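Long-range contacts in ethylbenzene dehydrogenase alpha-subunit (PDB 2IVF), which binds a molybdenum atom, two pterin dinucleotide ligands and an iron/sulfur cluster as the alpha subunit of an enzyme of the molybdopterin oxidoreductase family: residues G350-Q355 with A369-L374; E327-P332 with R810-Y815. All blocks are in the same frame, centred on the assembly; numbering follows the deposited sequence.

How the interactions relate
Interaction 1 is nested along the chain inside the long loop closed by interaction 2: 327-332 comes first, then 350-355 and 369-374, and 810-815 arrives more than 400 residues later. Their centres lie about 13 Å apart, on the same side of the chain's centre, interaction 2 buried and interaction 1 nearer the surface. They touch directly. Ser370 O and Arg371 O probably accept hydrogen bonds from Arg811 NH2 and Arg810 NH1, and Leu374 packs against Glu327 and Arg810. Segment 810-815 thus ties a late part of the chain both to the end of helix 322-328 and to the loop after strand 365-369.

Interaction 1. Residues G350-Q355 with A369-L374; sequences GGEAKQ and ASRGTL
Arg371 reaches across to the type I turn at Glu352-Gln355, with its CD 3.4 Å from Lys354 O, and its guanidinium meets the turn largely through water. Three waters sit at the guanidinium edge, in its plane. One accepts from Arg371 NE at 3.1 Å and also touches Lys354 O; another accepts from Arg371 NH2 and, weakly, from Lys354 NZ. The third donates to Glu352 OE1 and takes only a weak bond from Arg371 NH1. The direct salt bridge from Glu352 OE1 to Arg371 NH1 is long, 3.9 Å; the oxygen lies well out of the guanidinium plane, where no N-H points at it, and the attraction is one of charges. Arg371 NH1 has Asp521 as its stronger partner, while Lys354 NZ pairs with Glu950, which probably eases the approach of the two cations, 4.6 Å between Lys354 NZ and Arg371 NH2.

Gln355 CG is anti to the backbone N (chi1 174°), and the amide beyond gives NE2 to Ala369 O from above that carbonyl's plane; at 2.5 Å between Gln355 NE2 and Ala369 O the length itself is doubtful. Gln355 OE1, 3.8 Å from Arg371 CG, takes a water that also accepts from Arg371 N.

Ser370 OG accepts from Gly372 N in an ST turn. Ala369 pairs with Phe356 through the backbone, consistent with a beta hairpin of strands 356-360 and 365-369, whose open end this contact spans.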
ATOM      1  N   GLY A 350     -44.976  38.316  -5.940  1.00 28.44           N
ATOM      2  CA  GLY A 350     -44.132  38.935  -6.957  1.00 28.34           C
ATOM      3  C   GLY A 350     -42.780  39.406  -6.465  1.00 28.41           C
ATOM      4  O   GLY A 350     -42.212  40.313  -7.044  1.00 28.56           O
ATOM      5  N   GLY A 351     -42.251  38.778  -5.415  1.00 28.08           N
ATOM      6  CA  GLY A 351     -40.902  39.058  -4.949  1.00 27.87           C
ATOM      7  C   GLY A 351     -39.853  38.168  -5.607  1.00 27.74           C
ATOM      8  O   GLY A 351     -39.988  37.730  -6.756  1.00 26.97           O
ATOM      9  N   GLU A 352     -38.808  37.862  -4.854  1.00 27.72           N
ATOM     10  CA  GLU A 352     -37.689  37.107  -5.396  1.00 28.20           C
ATOM     11  C   GLU A 352     -38.032  35.646  -5.669  1.00 27.27           C
ATOM     12  O   GLU A 352     -38.767  34.999  -4.921  1.00 27.27           O
ATOM     13  CB  GLU A 352     -36.493  37.169  -4.462  1.00 28.41           C
ATOM     14  CG  GLU A 352     -35.970  38.574  -4.239  1.00 30.67           C
ATOM     15  CD  GLU A 352     -34.888  38.595  -3.173  1.00 31.71           C
ATOM     16  OE1 GLU A 352     -34.425  37.503  -2.790  1.00 34.78           O
ATOM     17  OE2 GLU A 352     -34.531  39.702  -2.705  1.00 39.06           O
ATOM     18  N   ALA A 353     -37.455  35.148  -6.750  1.00 26.65           N
ATOM     19  CA  ALA A 353     -37.655  33.797  -7.214  1.00 25.84           C
ATOM     20  C   ALA A 353     -37.015  32.787  -6.282  1.00 25.56           C
ATOM     21  O   ALA A 353     -37.441  31.637  -6.243  1.00 25.51           O
ATOM     22  CB  ALA A 353     -37.061  33.654  -8.625  1.00 25.60           C
ATOM     23  N   LYS A 354     -35.978  33.218  -5.564  1.00 24.47           N
ATOM     24  CA  LYS A 354     -35.226  32.353  -4.687  1.00 24.44           C
ATOM     25  C   LYS A 354     -35.497  32.688  -3.221  1.00 23.45           C
ATOM     26  O   LYS A 354     -34.743  32.290  -2.357  1.00 22.48           O
ATOM     27  CB  LYS A 354     -33.739  32.433  -5.043  1.00 24.73           C
ATOM     28  CG  LYS A 354     -33.456  31.870  -6.458  1.00 25.34           C
ATOM     29  CD  LYS A 354     -32.177  31.109  -6.548  1.00 26.23           C
ATOM     30  CE  LYS A 354     -30.956  32.004  -6.560  1.00 28.81           C
ATOM     31  NZ  LYS A 354     -29.717  31.184  -6.524  1.00 26.65           N
ATOM     32  N   GLN A 355     -36.575  33.430  -2.950  1.00 22.40           N
ATOM     33  CA  GLN A 355     -37.042  33.608  -1.589  1.00 22.08           C
ATOM     34  C   GLN A 355     -38.041  32.492  -1.299  1.00 21.61           C
ATOM     35  O   GLN A 355     -39.076  32.360  -1.959  1.00 21.66           O
ATOM     36  CB  GLN A 355     -37.667  34.982  -1.387  1.00 21.64           C
ATOM     37  CG  GLN A 355     -38.310  35.201  -0.001  1.00 22.79           C
ATOM     38  CD  GLN A 355     -37.307  35.117   1.149  1.00 23.51           C
ATOM     39  OE1 GLN A 355     -36.465  35.995   1.307  1.00 25.10           O
ATOM     40  NE2 GLN A 355     -37.409  34.079   1.957  1.00 21.94           N
ATOM     41  N   ALA A 369     -38.478  32.197   4.772  1.00 24.49           N
ATOM     42  CA  ALA A 369     -37.248  31.626   5.303  1.00 24.03           C
ATOM     43  C   ALA A 369     -36.094  32.553   4.872  1.00 23.48           C
ATOM     44  O   ALA A 369     -35.956  32.896   3.680  1.00 22.79           O
ATOM     45  CB  ALA A 369     -37.042  30.211   4.769  1.00 23.12           C
ATOM     46  N   SER A 370     -35.285  32.982   5.842  1.00 22.86           N
ATOM     47  CA  SER A 370     -34.243  33.952   5.550  1.00 23.04           C
ATOM     48  C   SER A 370     -33.196  33.354   4.627  1.00 22.30           C
ATOM     49  O   SER A 370     -32.739  32.231   4.836  1.00 22.66           O
ATOM     50  CB  SER A 370     -33.600  34.478   6.826  1.00 22.70           C
ATOM     51  OG  SER A 370     -32.352  35.102   6.556  1.00 23.16           O
ATOM     52  N   ARG A 371     -32.819  34.137   3.621  1.00 22.44           N
ATOM     53  CA  ARG A 371     -31.712  33.819   2.736  1.00 22.61           C
ATOM     54  C   ARG A 371     -30.351  34.171   3.326  1.00 22.45           C
ATOM     55  O   ARG A 371     -29.336  33.784   2.769  1.00 22.20           O
ATOM     56  CB  ARG A 371     -31.844  34.569   1.421  1.00 22.66           C
ATOM     57  CG  ARG A 371     -33.152  34.299   0.684  1.00 23.30           C
ATOM     58  CD  ARG A 371     -33.110  34.795  -0.732  1.00 23.68           C
ATOM     59  NE  ARG A 371     -32.126  34.083  -1.540  1.00 24.26           N
ATOM     60  CZ  ARG A 371     -31.096  34.647  -2.166  1.00 25.25           C
ATOM     61  NH1 ARG A 371     -30.890  35.953  -2.106  1.00 26.45           N
ATOM     62  NH2 ARG A 371     -30.272  33.892  -2.868  1.00 26.12           N
ATOM     63  N   GLY A 372     -30.330  34.906   4.438  1.00 22.64           N
ATOM     64  CA  GLY A 372     -29.092  35.487   4.952  1.00 22.50           C
ATOM     65  C   GLY A 372     -28.543  34.814   6.183  1.00 22.87           C
ATOM     66  O   GLY A 372     -27.347  34.934   6.478  1.00 23.86           O
ATOM     67  N   THR A 373     -29.386  34.098   6.910  1.00 22.26           N
ATOM     68  CA  THR A 373     -28.932  33.351   8.068  1.00 21.70           C
ATOM     69  C   THR A 373     -29.797  32.092   8.243  1.00 22.12           C
ATOM     70  O   THR A 373     -30.940  32.039   7.784  1.00 20.38           O
ATOM     71  CB  THR A 373     -29.018  34.206   9.374  1.00 21.94           C
ATOM     72  OG1 THR A 373     -28.495  33.457  10.468  1.00 20.45           O
ATOM     73  CG2 THR A 373     -30.433  34.566   9.705  1.00 20.92           C
ATOM     74  N   LEU A 374     -29.244  31.104   8.916  1.00 20.85           N
ATOM     75  CA  LEU A 374     -29.984  29.896   9.232  1.00 22.31           C
ATOM     76  C   LEU A 374     -30.640  29.998  10.599  1.00 22.91           C
ATOM     77  O   LEU A 374     -31.371  29.112  11.007  1.00 22.28           O
ATOM     78  CB  LEU A 374     -29.056  28.684   9.232  1.00 22.60           C
ATOM     79  CG  LEU A 374     -28.275  28.364   7.957  1.00 23.83           C
ATOM     80  CD1 LEU A 374     -27.301  27.216   8.245  1.00 23.69           C
ATOM     81  CD2 LEU A 374     -29.209  28.016   6.798  1.00 25.01           C
TER
HETATM   82  O   HOH W   1     -32.947  38.384  -0.811  1.00 51.57           O
HETATM   83  O   HOH W   2     -32.466  31.006  -1.774  1.00 27.27           O
HETATM   84  O   HOH W   3     -29.385  31.101  -3.200  1.00 35.11           O
HETATM   85  O   HOH W   4     -34.407  36.711   3.081  1.00 34.87           O

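Interaction 2. Residues E327-P332 with R810-Y815; sequences EQTDLP and RRAQFY
Phe814 meets 327-332 with one side of its ring: Thr329 CG2 lies at the edge, in plane, 3.9 Å from Phe814 CE2, and Asp330 OD1 comes to the same rim near CD2. Leu331 CD2 approaches Phe814 CD2 obliquely. The guanidinium of Arg811 has Thr329 O at its edge, near its plane, and a water in that plane accepts from NE; its NH2 goes on to Ser370 O.

Asp330 is the polar centre. With CG between the backbone N and the carbonyl carbon (chi1 67°), its carboxylate is gripped by two backbone N-H groups: Phe814 N at 2.8 Å reaches Asp330 OD1 from 41° above the carboxylate plane, and Tyr815 N meets the syn lone pair of Asp330 OD2. Upstream, Ala812 N donates to Gln328 O and Asp330 N to Ala812 O, the pattern of a single parallel beta bridge between Thr329 and Ala812. Thr329 OG1 accepts from Leu331 N in an ST turn and is also hydrogen-bonded to Val325 O, one turn back in helix 322-328.

All this happens just where that helix ends. Helix 454-467 packs on Thr329, Leu331 and Phe814, helix 401-408 on Asp330, Leu331 and Tyr815, and Phe358 of strand 356-360 touches Arg811.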
ATOM      1  N   GLU A 327     -33.283  24.063  11.071  1.00 21.86           N
ATOM      2  CA  GLU A 327     -32.374  25.200  10.908  1.00 21.70           C
ATOM      3  C   GLU A 327     -31.461  25.025   9.700  1.00 21.30           C
ATOM      4  O   GLU A 327     -31.269  25.972   8.917  1.00 21.51           O
ATOM      5  CB  GLU A 327     -31.586  25.371  12.214  1.00 21.76           C
ATOM      6  CG  GLU A 327     -30.375  26.255  12.204  1.00 22.72           C
ATOM      7  CD  GLU A 327     -29.611  26.099  13.516  1.00 23.98           C
ATOM      8  OE1 GLU A 327     -30.105  26.642  14.539  1.00 26.52           O
ATOM      9  OE2 GLU A 327     -28.555  25.411  13.524  1.00 29.58           O
ATOM     10  N   GLN A 328     -30.916  23.824   9.538  1.00 20.39           N
ATOM     11  CA  GLN A 328     -29.779  23.595   8.688  1.00 20.59           C
ATOM     12  C   GLN A 328     -30.141  23.217   7.277  1.00 19.82           C
ATOM     13  O   GLN A 328     -29.301  23.317   6.400  1.00 18.76           O
ATOM     14  CB  GLN A 328     -28.873  22.489   9.263  1.00 21.23           C
ATOM     15  CG  GLN A 328     -28.185  22.793  10.578  1.00 22.37           C
ATOM     16  CD  GLN A 328     -27.027  23.761  10.403  1.00 23.00           C
ATOM     17  OE1 GLN A 328     -26.153  23.538   9.576  1.00 20.98           O
ATOM     18  NE2 GLN A 328     -27.039  24.854  11.156  1.00 24.01           N
ATOM     19  N   THR A 329     -31.380  22.778   7.055  1.00 20.12           N
ATOM     20  CA  THR A 329     -31.722  22.091   5.818  1.00 20.16           C
ATOM     21  C   THR A 329     -32.986  22.619   5.175  1.00 19.34           C
ATOM     22  O   THR A 329     -33.665  23.476   5.722  1.00 18.47           O
ATOM     23  CB  THR A 329     -31.940  20.581   6.033  1.00 19.79           C
ATOM     24  OG1 THR A 329     -33.246  20.396   6.590  1.00 20.59           O
ATOM     25  CG2 THR A 329     -30.866  19.965   6.935  1.00 19.30           C
ATOM     26  N   ASP A 330     -33.256  22.088   3.982  1.00 19.15           N
ATOM     27  CA  ASP A 330     -34.426  22.451   3.230  1.00 20.22           C
ATOM     28  C   ASP A 330     -35.628  21.625   3.654  1.00 20.43           C
ATOM     29  O   ASP A 330     -36.703  21.828   3.120  1.00 19.50           O
ATOM     30  CB  ASP A 330     -34.179  22.361   1.720  1.00 20.08           C
ATOM     31  CG  ASP A 330     -33.958  20.947   1.214  1.00 21.26           C
ATOM     32  OD1 ASP A 330     -33.583  20.058   2.023  1.00 21.61           O
ATOM     33  OD2 ASP A 330     -34.157  20.736  -0.018  1.00 18.03           O
ATOM     34  N   LEU A 331     -35.463  20.726   4.630  1.00 20.01           N
ATOM     35  CA  LEU A 331     -36.577  19.866   5.024  1.00 21.22           C
ATOM     36  C   LEU A 331     -37.849  20.635   5.423  1.00 21.26           C
ATOM     37  O   LEU A 331     -38.946  20.180   5.148  1.00 21.24           O
ATOM     38  CB  LEU A 331     -36.169  18.832   6.100  1.00 21.32           C
ATOM     39  CG  LEU A 331     -35.084  17.797   5.775  1.00 24.34           C
ATOM     40  CD1 LEU A 331     -35.231  16.624   6.751  1.00 27.31           C
ATOM     41  CD2 LEU A 331     -35.090  17.329   4.360  1.00 26.89           C
ATOM     42  N   PRO A 332     -37.727  21.788   6.110  1.00 21.93           N
ATOM     43  CA  PRO A 332     -38.958  22.563   6.350  1.00 20.80           C
ATOM     44  C   PRO A 332     -39.398  23.525   5.237  1.00 20.15           C
ATOM     45  O   PRO A 332     -40.387  24.208   5.419  1.00 20.41           O
ATOM     46  CB  PRO A 332     -38.598  23.376   7.596  1.00 21.38           C
ATOM     47  CG  PRO A 332     -37.169  23.625   7.431  1.00 20.99           C
ATOM     48  CD  PRO A 332     -36.578  22.369   6.844  1.00 21.74           C
ATOM     49  N   ARG A 810     -30.142  28.102   0.093  1.00 20.36           N
ATOM     50  CA  ARG A 810     -29.237  28.613   1.140  1.00 20.10           C
ATOM     51  C   ARG A 810     -29.054  27.658   2.318  1.00 21.19           C
ATOM     52  O   ARG A 810     -28.472  28.009   3.348  1.00 20.44           O
ATOM     53  CB  ARG A 810     -29.661  29.976   1.643  1.00 21.00           C
ATOM     54  CG  ARG A 810     -29.389  31.094   0.646  1.00 20.49           C
ATOM     55  CD  ARG A 810     -27.880  31.452   0.587  1.00 23.59           C
ATOM     56  NE  ARG A 810     -27.581  32.255  -0.608  1.00 25.32           N
ATOM     57  CZ  ARG A 810     -27.630  33.577  -0.652  1.00 27.65           C
ATOM     58  NH1 ARG A 810     -27.953  34.267   0.420  1.00 30.19           N
ATOM     59  NH2 ARG A 810     -27.368  34.223  -1.786  1.00 28.19           N
ATOM     60  N   ARG A 811     -29.561  26.448   2.148  1.00 21.32           N
ATOM     61  CA  ARG A 811     -29.496  25.426   3.170  1.00 20.38           C
ATOM     62  C   ARG A 811     -28.906  24.139   2.644  1.00 20.86           C
ATOM     63  O   ARG A 811     -28.596  24.006   1.458  1.00 19.36           O
ATOM     64  CB  ARG A 811     -30.887  25.185   3.734  1.00 20.12           C
ATOM     65  CG  ARG A 811     -31.403  26.390   4.490  1.00 19.75           C
ATOM     66  CD  ARG A 811     -32.895  26.660   4.302  1.00 20.67           C
ATOM     67  NE  ARG A 811     -33.231  27.672   5.289  1.00 21.34           N
ATOM     68  CZ  ARG A 811     -32.991  28.975   5.155  1.00 21.59           C
ATOM     69  NH1 ARG A 811     -32.519  29.468   4.018  1.00 23.23           N
ATOM     70  NH2 ARG A 811     -33.286  29.794   6.151  1.00 20.91           N
ATOM     71  N   ALA A 812     -28.647  23.206   3.565  1.00 20.41           N
ATOM     72  CA  ALA A 812     -28.176  21.887   3.174  1.00 20.56           C
ATOM     73  C   ALA A 812     -29.416  21.278   2.530  1.00 20.95           C
ATOM     74  O   ALA A 812     -30.426  21.125   3.191  1.00 21.38           O
ATOM     75  CB  ALA A 812     -27.725  21.104   4.347  1.00 19.64           C
ATOM     76  N   GLN A 813     -29.314  20.959   1.252  1.00 19.63           N
ATOM     77  CA  GLN A 813     -30.478  20.860   0.402  1.00 20.82           C
ATOM     78  C   GLN A 813     -30.649  19.458  -0.129  1.00 20.41           C
ATOM     79  O   GLN A 813     -29.870  19.013  -0.937  1.00 19.67           O
ATOM     80  CB  GLN A 813     -30.344  21.826  -0.743  1.00 20.47           C
ATOM     81  CG  GLN A 813     -31.574  21.870  -1.578  1.00 20.48           C
ATOM     82  CD  GLN A 813     -31.529  22.908  -2.649  1.00 21.89           C
ATOM     83  OE1 GLN A 813     -30.828  23.911  -2.513  1.00 20.87           O
ATOM     84  NE2 GLN A 813     -32.297  22.694  -3.717  1.00 21.24           N
ATOM     85  N   PHE A 814     -31.655  18.763   0.390  1.00 21.41           N
ATOM     86  CA  PHE A 814     -31.988  17.419  -0.050  1.00 21.22           C
ATOM     87  C   PHE A 814     -32.972  17.316  -1.177  1.00 21.56           C
ATOM     88  O   PHE A 814     -33.025  16.262  -1.802  1.00 22.25           O
ATOM     89  CB  PHE A 814     -32.428  16.621   1.140  1.00 21.77           C
ATOM     90  CG  PHE A 814     -31.355  16.537   2.152  1.00 21.50           C
ATOM     91  CD1 PHE A 814     -30.329  15.638   1.987  1.00 20.98           C
ATOM     92  CD2 PHE A 814     -31.288  17.443   3.174  1.00 21.29           C
ATOM     93  CE1 PHE A 814     -29.279  15.601   2.846  1.00 24.01           C
ATOM     94  CE2 PHE A 814     -30.231  17.405   4.045  1.00 22.95           C
ATOM     95  CZ  PHE A 814     -29.230  16.467   3.883  1.00 23.91           C
ATOM     96  N   TYR A 815     -33.720  18.388  -1.433  1.00 21.46           N
ATOM     97  CA  TYR A 815     -34.648  18.434  -2.562  1.00 21.35           C
ATOM     98  C   TYR A 815     -34.078  19.264  -3.716  1.00 21.45           C
ATOM     99  O   TYR A 815     -33.921  20.483  -3.587  1.00 22.22           O
ATOM    100  CB  TYR A 815     -35.995  18.936  -2.073  1.00 20.39           C
ATOM    101  CG  TYR A 815     -37.117  18.808  -3.069  1.00 19.56           C
ATOM    102  CD1 TYR A 815     -37.524  17.567  -3.535  1.00 18.55           C
ATOM    103  CD2 TYR A 815     -37.782  19.914  -3.527  1.00 17.53           C
ATOM    104  CE1 TYR A 815     -38.569  17.456  -4.476  1.00 19.18           C
ATOM    105  CE2 TYR A 815     -38.804  19.805  -4.448  1.00 17.75           C
ATOM    106  CZ  TYR A 815     -39.205  18.582  -4.909  1.00 17.87           C
ATOM    107  OH  TYR A 815     -40.255  18.483  -5.819  1.00 17.95           O
TER
HETATM  108  O   HOH W   5     -32.973  28.232   8.814  1.00 22.96           O
HETATM  109  O   HOH W   6     -34.131  25.669   7.212  1.00 22.61           O